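Local coordinates for reticulocyte binding protein (Streptococcus agalactiae COH1, PDB 3FAW) that probably hydrolyses alpha-1,6-glycosidic linkages in pullulan and related alpha-glucans, acting as a secreted, cell-wall-anchored pullulanase, at residues E300-Y304 and F673-T679; E622-R628 and I670-D674. All coordinates share one frame. Residues are numbered along the deposited sequence.

How the contacts relate
Both contacts belong to the catalytic (beta/alpha)8 barrel, on the same side of the chain's centre, with their own centres 11 Å apart. Contact 1 joins the start of helix 302-308, between the first and second barrel strands, to helix 675-679. Contact 2 joins residues 670-674, running out of helix 668-671, to the loop 622-628 that follows the last barrel strand, 614-618. Along the chain the order is 300-304, 622-628, then 670-679, so the two contacts converge on one stretch and share Phe673 and Asp674. A probable hydrogen bond, Tyr304 OH to Glu622 OE2 at 2.7 Å, links them directly. Together they tie the first part of the barrel to its last, where the ring of strands closes.

Contact 1 of 2, residues E300-Y304 and F673-T679; sequences EKLDY and FDWAAAT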
ATOM      1  N   GLU A 300      13.201  -6.401 -18.426  1.00 15.44           N
ATOM      2  CA  GLU A 300      13.992  -7.523 -18.940  1.00 15.05           C
ATOM      3  C   GLU A 300      13.639  -8.868 -18.291  1.00 14.79           C
ATOM      4  O   GLU A 300      14.118  -9.911 -18.741  1.00 15.08           O
ATOM      5  CB  GLU A 300      15.491  -7.257 -18.753  1.00 15.34           C
ATOM      6  CG  GLU A 300      15.995  -5.964 -19.389  1.00 15.54           C
ATOM      7  CD  GLU A 300      17.510  -5.829 -19.327  1.00 16.46           C
ATOM      8  OE1 GLU A 300      18.220  -6.684 -19.907  1.00 18.19           O
ATOM      9  OE2 GLU A 300      17.994  -4.865 -18.705  1.00 15.27           O
ATOM     10  N   LYS A 301      12.821  -8.840 -17.237  1.00 13.98           N
ATOM     11  CA  LYS A 301      12.405 -10.050 -16.523  1.00 13.60           C
ATOM     12  C   LYS A 301      10.886 -10.276 -16.504  1.00 12.41           C
ATOM     13  O   LYS A 301      10.387 -11.079 -15.712  1.00 10.54           O
ATOM     14  CB  LYS A 301      12.952  -9.999 -15.086  1.00 13.80           C
ATOM     15  CG  LYS A 301      14.462 -10.187 -14.998  1.00 15.25           C
ATOM     16  CD  LYS A 301      14.865 -11.533 -15.598  1.00 16.07           C
ATOM     17  CE  LYS A 301      16.222 -12.000 -15.151  1.00 15.70           C
ATOM     18  NZ  LYS A 301      16.440 -13.400 -15.602  1.00 16.03           N
ATOM     19  N   LEU A 302      10.161  -9.588 -17.387  1.00 12.88           N
ATOM     20  CA  LEU A 302       8.698  -9.721 -17.474  1.00 13.90           C
ATOM     21  C   LEU A 302       8.242 -11.033 -18.115  1.00 14.80           C
ATOM     22  O   LEU A 302       7.141 -11.510 -17.830  1.00 15.93           O
ATOM     23  CB  LEU A 302       8.083  -8.541 -18.241  1.00 13.93           C
ATOM     24  CG  LEU A 302       8.206  -7.150 -17.607  1.00 12.73           C
ATOM     25  CD1 LEU A 302       7.662  -6.072 -18.564  1.00  5.27           C
ATOM     26  CD2 LEU A 302       7.505  -7.080 -16.255  1.00  9.75           C
ATOM     27  N   ASP A 303       9.071 -11.599 -18.991  1.00 16.35           N
ATOM     28  CA  ASP A 303       8.785 -12.901 -19.603  1.00 17.09           C
ATOM     29  C   ASP A 303       8.560 -13.979 -18.535  1.00 16.13           C
ATOM     30  O   ASP A 303       7.639 -14.787 -18.649  1.00 17.59           O
ATOM     31  CB  ASP A 303       9.918 -13.318 -20.551  1.00 17.42           C
ATOM     32  CG  ASP A 303       9.844 -12.628 -21.918  1.00 21.32           C
ATOM     33  OD1 ASP A 303       8.962 -11.766 -22.132  1.00 18.70           O
ATOM     34  OD2 ASP A 303      10.680 -12.956 -22.791  1.00 22.17           O
ATOM     35  N   TYR A 304       9.395 -13.971 -17.498  1.00 14.32           N
ATOM     36  CA  TYR A 304       9.235 -14.866 -16.347  1.00 13.21           C
ATOM     37  C   TYR A 304       7.844 -14.757 -15.720  1.00 12.85           C
ATOM     38  O   TYR A 304       7.206 -15.771 -15.421  1.00 12.89           O
ATOM     39  CB  TYR A 304      10.291 -14.552 -15.281  1.00 13.58           C
ATOM     40  CG  TYR A 304      10.086 -15.277 -13.962  1.00 12.09           C
ATOM     41  CD1 TYR A 304      10.552 -16.581 -13.785  1.00 11.18           C
ATOM     42  CD2 TYR A 304       9.432 -14.660 -12.895  1.00 11.74           C
ATOM     43  CE1 TYR A 304      10.370 -17.252 -12.584  1.00 10.88           C
ATOM     44  CE2 TYR A 304       9.240 -15.329 -11.682  1.00 10.75           C
ATOM     45  CZ  TYR A 304       9.715 -16.626 -11.538  1.00 12.77           C
ATOM     46  OH  TYR A 304       9.543 -17.305 -10.357  1.00  9.47           O
ATOM     47  N   PHE A 673      15.673 -10.887  -5.151  1.00 12.67           N
ATOM     48  CA  PHE A 673      15.011 -12.047  -5.721  1.00 12.11           C
ATOM     49  C   PHE A 673      16.122 -12.997  -6.180  1.00 11.74           C
ATOM     50  O   PHE A 673      17.023 -12.593  -6.913  1.00 10.82           O
ATOM     51  CB  PHE A 673      14.122 -11.611  -6.895  1.00 12.73           C
ATOM     52  CG  PHE A 673      13.260 -12.706  -7.471  1.00 11.26           C
ATOM     53  CD1 PHE A 673      11.986 -12.942  -6.973  1.00 11.51           C
ATOM     54  CD2 PHE A 673      13.707 -13.471  -8.540  1.00 12.07           C
ATOM     55  CE1 PHE A 673      11.179 -13.940  -7.520  1.00 11.49           C
ATOM     56  CE2 PHE A 673      12.909 -14.472  -9.092  1.00  9.12           C
ATOM     57  CZ  PHE A 673      11.648 -14.708  -8.580  1.00 10.05           C
ATOM     58  N   ASP A 674      16.063 -14.244  -5.713  1.00 11.86           N
ATOM     59  CA  ASP A 674      17.055 -15.273  -6.043  1.00 12.20           C
ATOM     60  C   ASP A 674      16.679 -15.947  -7.361  1.00 12.65           C
ATOM     61  O   ASP A 674      15.827 -16.836  -7.386  1.00 13.32           O
ATOM     62  CB  ASP A 674      17.116 -16.301  -4.909  1.00 13.19           C
ATOM     63  CG  ASP A 674      18.260 -17.299  -5.060  1.00 14.74           C
ATOM     64  OD1 ASP A 674      18.772 -17.514  -6.186  1.00 14.01           O
ATOM     65  OD2 ASP A 674      18.637 -17.884  -4.027  1.00 17.02           O
ATOM     66  N   TRP A 675      17.314 -15.522  -8.452  1.00 12.02           N
ATOM     67  CA  TRP A 675      16.956 -16.013  -9.789  1.00 12.69           C
ATOM     68  C   TRP A 675      17.385 -17.456 -10.046  1.00 12.68           C
ATOM     69  O   TRP A 675      16.676 -18.205 -10.732  1.00 12.47           O
ATOM     70  CB  TRP A 675      17.496 -15.078 -10.875  1.00 14.01           C
ATOM     71  CG  TRP A 675      16.646 -13.877 -11.008  1.00 14.25           C
ATOM     72  CD1 TRP A 675      16.876 -12.647 -10.472  1.00 15.09           C
ATOM     73  CD2 TRP A 675      15.387 -13.796 -11.679  1.00 17.48           C
ATOM     74  NE1 TRP A 675      15.848 -11.798 -10.783  1.00 12.40           N
ATOM     75  CE2 TRP A 675      14.919 -12.477 -11.526  1.00 15.58           C
ATOM     76  CE3 TRP A 675      14.611 -14.711 -12.405  1.00 17.78           C
ATOM     77  CZ2 TRP A 675      13.707 -12.047 -12.069  1.00 15.34           C
ATOM     78  CZ3 TRP A 675      13.409 -14.283 -12.944  1.00 16.00           C
ATOM     79  CH2 TRP A 675      12.968 -12.962 -12.771  1.00 15.66           C
ATOM     80  N   ALA A 676      18.532 -17.841  -9.493  1.00 11.25           N
ATOM     81  CA  ALA A 676      18.998 -19.227  -9.572  1.00 11.70           C
ATOM     82  C   ALA A 676      18.001 -20.168  -8.899  1.00 12.20           C
ATOM     83  O   ALA A 676      17.593 -21.176  -9.482  1.00 12.99           O
ATOM     84  CB  ALA A 676      20.371 -19.361  -8.932  1.00 11.31           C
ATOM     85  N   ALA A 677      17.612 -19.829  -7.673  1.00 12.01           N
ATOM     86  CA  ALA A 677      16.629 -20.611  -6.923  1.00 11.81           C
ATOM     87  C   ALA A 677      15.289 -20.695  -7.659  1.00 11.37           C
ATOM     88  O   ALA A 677      14.600 -21.710  -7.586  1.00 11.65           O
ATOM     89  CB  ALA A 677      16.428 -20.013  -5.522  1.00 11.39           C
ATOM     90  N   ALA A 678      14.933 -19.622  -8.365  1.00 11.93           N
ATOM     91  CA  ALA A 678      13.687 -19.554  -9.118  1.00 10.41           C
ATOM     92  C   ALA A 678      13.731 -20.282 -10.468  1.00 11.36           C
ATOM     93  O   ALA A 678      12.721 -20.832 -10.892  1.00 13.07           O
ATOM     94  CB  ALA A 678      13.284 -18.094  -9.329  1.00 10.34           C
ATOM     95  N   THR A 679      14.877 -20.285 -11.149  1.00 11.98           N
ATOM     96  CA  THR A 679      14.930 -20.754 -12.547  1.00 13.21           C
ATOM     97  C   THR A 679      15.984 -21.811 -12.896  1.00 15.28           C
ATOM     98  O   THR A 679      15.884 -22.438 -13.951  1.00 14.87           O
ATOM     99  CB  THR A 679      15.155 -19.574 -13.510  1.00 12.94           C
ATOM    100  OG1 THR A 679      16.391 -18.928 -13.183  1.00 11.07           O
ATOM    101  CG2 THR A 679      14.014 -18.577 -13.418  1.00 13.16           C
TER
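Two rings shape this interface: Trp675 wedges between Lys301, over its face, and Tyr304, at its edge. With chi1 at t, Tyr304 leans from the first turn of helix 302-308 and lays one face against a shallow wall formed by Phe673, Trp675, Ala678 and Thr679. Trp675 drives the edge of its six-membered ring onto the Tyr304 face (centroids 5.0 Å apart, planes at 77°; Tyr304 CG to Trp675 CZ3 3.6 Å). Phe673 adds an offset edge-to-face pair at 5.8 Å and 72°. Small groups complete the wall, with Ala678 CB 4.0 Å from Tyr304 OH and Thr679 CG2 4.0 Å from Tyr304 CE1, while the hydroxyl bonds to Glu622. On the indole, Lys301 folds over a face: its CE makes a CH-pi contact 3.8 Å from the centroid of the six-membered ring of Trp675, and its NZ a cation-pi contact at 4.1 Å. No hydrogen bond crosses, so fit and ring electrostatics hold the segments together. Asp674 N-caps the receiving helix (OD1 to Ala677 N, 3.0 Å). The result is an aromatic cluster at the closure of a TIM barrel, joining the helix between its first and second strands to the segment that follows its eighth.

Contact 2 of 2, residues E622-R628 and I670-D674; sequences EYGRTKR and INHFD
Two mostly irregular segments run antiparallel, CA atoms 7.3 Å apart at Arg625-Asp674 and 5.3 Å at Lys627-Ile670. Ile670, Tyr623 and Phe673 anchor them. Tyr623 (chi1 78°) turns its edge to the face of Phe673 (chi1 t), centroids 5.0 Å apart, planes at 80°, CE2 of Tyr623 3.5 Å from CE1 of Phe673. Tyr623 OH accepts from Asp674 N at 3.0 Å. At the other end Ile670 (m, m) packs CG2 4.0 Å from Lys627 CB and CD1 3.4 Å from Arg628 O. Past left-handed Gly624 (96°/46°), all-t Arg625 gives NE to a water at 2.9 Å, which donates to Ile670 O (2.7 Å) and His672 O (3.1 Å); Arg625 also hydrogen-bonds to Ser619 O and salt-bridges Asp277. The loop after the barrel's last strand packs against the link between helices 668-671 and 675-679. Chemically, an aromatic pair holds one end, looser van der Waals contact of Ile670 the other, and Tyr623 OH and water serve Asp674 N and two carbonyls.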
ATOM      1  N   GLU A 622       6.434 -18.092  -4.944  1.00 14.40           N
ATOM      2  CA  GLU A 622       6.395 -19.177  -5.929  1.00 14.21           C
ATOM      3  C   GLU A 622       7.579 -20.152  -5.849  1.00 13.78           C
ATOM      4  O   GLU A 622       7.428 -21.302  -6.233  1.00 14.93           O
ATOM      5  CB  GLU A 622       6.253 -18.629  -7.364  1.00 13.85           C
ATOM      6  CG  GLU A 622       7.504 -17.981  -7.976  1.00 14.71           C
ATOM      7  CD  GLU A 622       7.630 -16.493  -7.681  1.00 16.61           C
ATOM      8  OE1 GLU A 622       7.136 -16.029  -6.623  1.00 13.68           O
ATOM      9  OE2 GLU A 622       8.237 -15.784  -8.514  1.00 16.71           O
ATOM     10  N   TYR A 623       8.739 -19.704  -5.361  1.00 13.12           N
ATOM     11  CA  TYR A 623       9.925 -20.573  -5.280  1.00 11.96           C
ATOM     12  C   TYR A 623      10.413 -20.873  -3.857  1.00 12.06           C
ATOM     13  O   TYR A 623      11.241 -21.760  -3.677  1.00 13.81           O
ATOM     14  CB  TYR A 623      11.082 -20.031  -6.157  1.00 11.91           C
ATOM     15  CG  TYR A 623      11.870 -18.864  -5.586  1.00  9.14           C
ATOM     16  CD1 TYR A 623      12.897 -19.067  -4.667  1.00  8.00           C
ATOM     17  CD2 TYR A 623      11.607 -17.557  -5.987  1.00 11.85           C
ATOM     18  CE1 TYR A 623      13.623 -18.006  -4.150  1.00  8.24           C
ATOM     19  CE2 TYR A 623      12.333 -16.485  -5.473  1.00  9.92           C
ATOM     20  CZ  TYR A 623      13.333 -16.713  -4.556  1.00 10.67           C
ATOM     21  OH  TYR A 623      14.043 -15.645  -4.048  1.00  9.84           O
ATOM     22  N   GLY A 624       9.910 -20.154  -2.857  1.00 10.77           N
ATOM     23  CA  GLY A 624      10.346 -20.357  -1.468  1.00 11.05           C
ATOM     24  C   GLY A 624      11.429 -19.381  -1.031  1.00 10.74           C
ATOM     25  O   GLY A 624      12.421 -19.765  -0.403  1.00 10.45           O
ATOM     26  N   ARG A 625      11.206 -18.111  -1.349  1.00  9.67           N
ATOM     27  CA  ARG A 625      12.113 -17.017  -1.013  1.00 11.04           C
ATOM     28  C   ARG A 625      12.431 -16.958   0.484  1.00 11.12           C
ATOM     29  O   ARG A 625      11.554 -17.167   1.329  1.00 10.30           O
ATOM     30  CB  ARG A 625      11.481 -15.699  -1.474  1.00 10.55           C
ATOM     31  CG  ARG A 625      12.283 -14.439  -1.209  1.00 10.85           C
ATOM     32  CD  ARG A 625      11.562 -13.245  -1.816  1.00 12.56           C
ATOM     33  NE  ARG A 625      12.140 -11.977  -1.392  1.00 15.37           N
ATOM     34  CZ  ARG A 625      11.805 -10.788  -1.886  1.00 14.28           C
ATOM     35  NH1 ARG A 625      10.879 -10.677  -2.829  1.00 13.23           N
ATOM     36  NH2 ARG A 625      12.404  -9.696  -1.426  1.00 16.08           N
ATOM     37  N   THR A 626      13.691 -16.662   0.797  1.00 11.76           N
ATOM     38  CA  THR A 626      14.162 -16.602   2.181  1.00 11.99           C
ATOM     39  C   THR A 626      14.873 -15.283   2.478  1.00 13.23           C
ATOM     40  O   THR A 626      15.460 -14.660   1.580  1.00 12.21           O
ATOM     41  CB  THR A 626      15.133 -17.771   2.502  1.00 12.98           C
ATOM     42  OG1 THR A 626      15.435 -17.776   3.904  1.00 10.34           O
ATOM     43  CG2 THR A 626      16.421 -17.636   1.706  1.00 10.30           C
ATOM     44  N   LYS A 627      14.822 -14.882   3.747  1.00 14.12           N
ATOM     45  CA  LYS A 627      15.522 -13.693   4.236  1.00 16.07           C
ATOM     46  C   LYS A 627      16.430 -14.048   5.418  1.00 16.87           C
ATOM     47  O   LYS A 627      16.461 -13.339   6.428  1.00 16.89           O
ATOM     48  CB  LYS A 627      14.516 -12.605   4.632  1.00 16.38           C
ATOM     49  CG  LYS A 627      13.681 -12.095   3.466  1.00 17.08           C
ATOM     50  CD  LYS A 627      12.720 -10.982   3.871  1.00 14.52           C
ATOM     51  CE  LYS A 627      11.916 -10.504   2.664  1.00 15.23           C
ATOM     52  NZ  LYS A 627      10.827  -9.544   3.004  1.00 10.83           N
ATOM     53  N   ARG A 628      17.177 -15.144   5.272  1.00 19.11           N
ATOM     54  CA  ARG A 628      18.089 -15.617   6.311  1.00 19.64           C
ATOM     55  C   ARG A 628      19.298 -14.686   6.413  1.00 19.30           C
ATOM     56  O   ARG A 628      19.846 -14.262   5.397  1.00 19.15           O
ATOM     57  CB  ARG A 628      18.561 -17.050   6.017  1.00 20.64           C
ATOM     58  CG  ARG A 628      19.170 -17.764   7.236  1.00 21.84           C
ATOM     59  CD  ARG A 628      20.172 -18.844   6.850  1.00 25.59           C
ATOM     60  NE  ARG A 628      19.548 -20.074   6.356  1.00 27.27           N
ATOM     61  CZ  ARG A 628      19.680 -21.290   6.893  1.00 27.29           C
ATOM     62  NH1 ARG A 628      20.418 -21.503   7.978  1.00 27.95           N
ATOM     63  NH2 ARG A 628      19.059 -22.319   6.330  1.00 27.36           N
ATOM     64  N   ILE A 670      19.971  -9.514   1.628  1.00 13.77           N
ATOM     65  CA  ILE A 670      18.735 -10.004   2.233  1.00 12.84           C
ATOM     66  C   ILE A 670      17.558  -9.935   1.260  1.00 12.57           C
ATOM     67  O   ILE A 670      16.787 -10.886   1.150  1.00 12.96           O
ATOM     68  CB  ILE A 670      18.368  -9.185   3.501  1.00 12.96           C
ATOM     69  CG1 ILE A 670      19.310  -9.530   4.657  1.00 12.56           C
ATOM     70  CG2 ILE A 670      16.913  -9.436   3.907  1.00 11.12           C
ATOM     71  CD1 ILE A 670      19.073 -10.910   5.254  1.00 16.72           C
ATOM     72  N   ASN A 671      17.436  -8.809   0.556  1.00 11.82           N
ATOM     73  CA  ASN A 671      16.202  -8.455  -0.156  1.00 12.48           C
ATOM     74  C   ASN A 671      16.088  -8.898  -1.620  1.00 12.83           C
ATOM     75  O   ASN A 671      15.006  -8.797  -2.202  1.00 13.50           O
ATOM     76  CB  ASN A 671      15.974  -6.936  -0.075  1.00 11.60           C
ATOM     77  CG  ASN A 671      15.323  -6.508   1.225  1.00 10.48           C
ATOM     78  OD1 ASN A 671      14.235  -7.173   1.587  1.00 10.03           O
ATOM     79  ND2 ASN A 671      15.791  -5.589   1.895  1.00  6.76           N
ATOM     80  N   HIS A 672      17.174  -9.385  -2.216  1.00 13.36           N
ATOM     81  CA  HIS A 672      17.160  -9.702  -3.648  1.00 14.11           C
ATOM     82  C   HIS A 672      16.305 -10.930  -3.982  1.00 14.00           C
ATOM     83  O   HIS A 672      16.213 -11.876  -3.197  1.00 14.36           O
ATOM     84  CB  HIS A 672      18.587  -9.863  -4.212  1.00 14.58           C
ATOM     85  CG  HIS A 672      19.275 -11.132  -3.810  1.00 11.56           C
ATOM     86  ND1 HIS A 672      19.268 -12.264  -4.596  1.00 14.68           N
ATOM     87  CD2 HIS A 672      20.010 -11.443  -2.714  1.00 12.17           C
ATOM     88  CE1 HIS A 672      19.955 -13.221  -3.996  1.00 13.20           C
ATOM     89  NE2 HIS A 672      20.418 -12.748  -2.853  1.00 12.67           N
ATOM     90  N   PHE A 673      15.673 -10.887  -5.151  1.00 12.67           N
ATOM     91  CA  PHE A 673      15.011 -12.047  -5.721  1.00 12.11           C
ATOM     92  C   PHE A 673      16.122 -12.997  -6.180  1.00 11.74           C
ATOM     93  O   PHE A 673      17.023 -12.593  -6.913  1.00 10.82           O
ATOM     94  CB  PHE A 673      14.122 -11.611  -6.895  1.00 12.73           C
ATOM     95  CG  PHE A 673      13.260 -12.706  -7.471  1.00 11.26           C
ATOM     96  CD1 PHE A 673      11.986 -12.942  -6.973  1.00 11.51           C
ATOM     97  CD2 PHE A 673      13.707 -13.471  -8.540  1.00 12.07           C
ATOM     98  CE1 PHE A 673      11.179 -13.940  -7.520  1.00 11.49           C
ATOM     99  CE2 PHE A 673      12.909 -14.472  -9.092  1.00  9.12           C
ATOM    100  CZ  PHE A 673      11.648 -14.708  -8.580  1.00 10.05           C
ATOM    101  N   ASP A 674      16.063 -14.244  -5.713  1.00 11.86           N
ATOM    102  CA  ASP A 674      17.055 -15.273  -6.043  1.00 12.20           C
ATOM    103  C   ASP A 674      16.679 -15.947  -7.361  1.00 12.65           C
ATOM    104  O   ASP A 674      15.827 -16.836  -7.386  1.00 13.32           O
ATOM    105  CB  ASP A 674      17.116 -16.301  -4.909  1.00 13.19           C
ATOM    106  CG  ASP A 674      18.260 -17.299  -5.060  1.00 14.74           C
ATOM    107  OD1 ASP A 674      18.772 -17.514  -6.186  1.00 14.01           O
ATOM    108  OD2 ASP A 674      18.637 -17.884  -4.027  1.00 17.02           O
TER
HETATM  109  O   HOH W   1      14.850 -11.862  -0.432  1.00 18.18           O
HETATM  110  O   HOH W   2      17.951 -13.283   0.852  1.00 16.23           O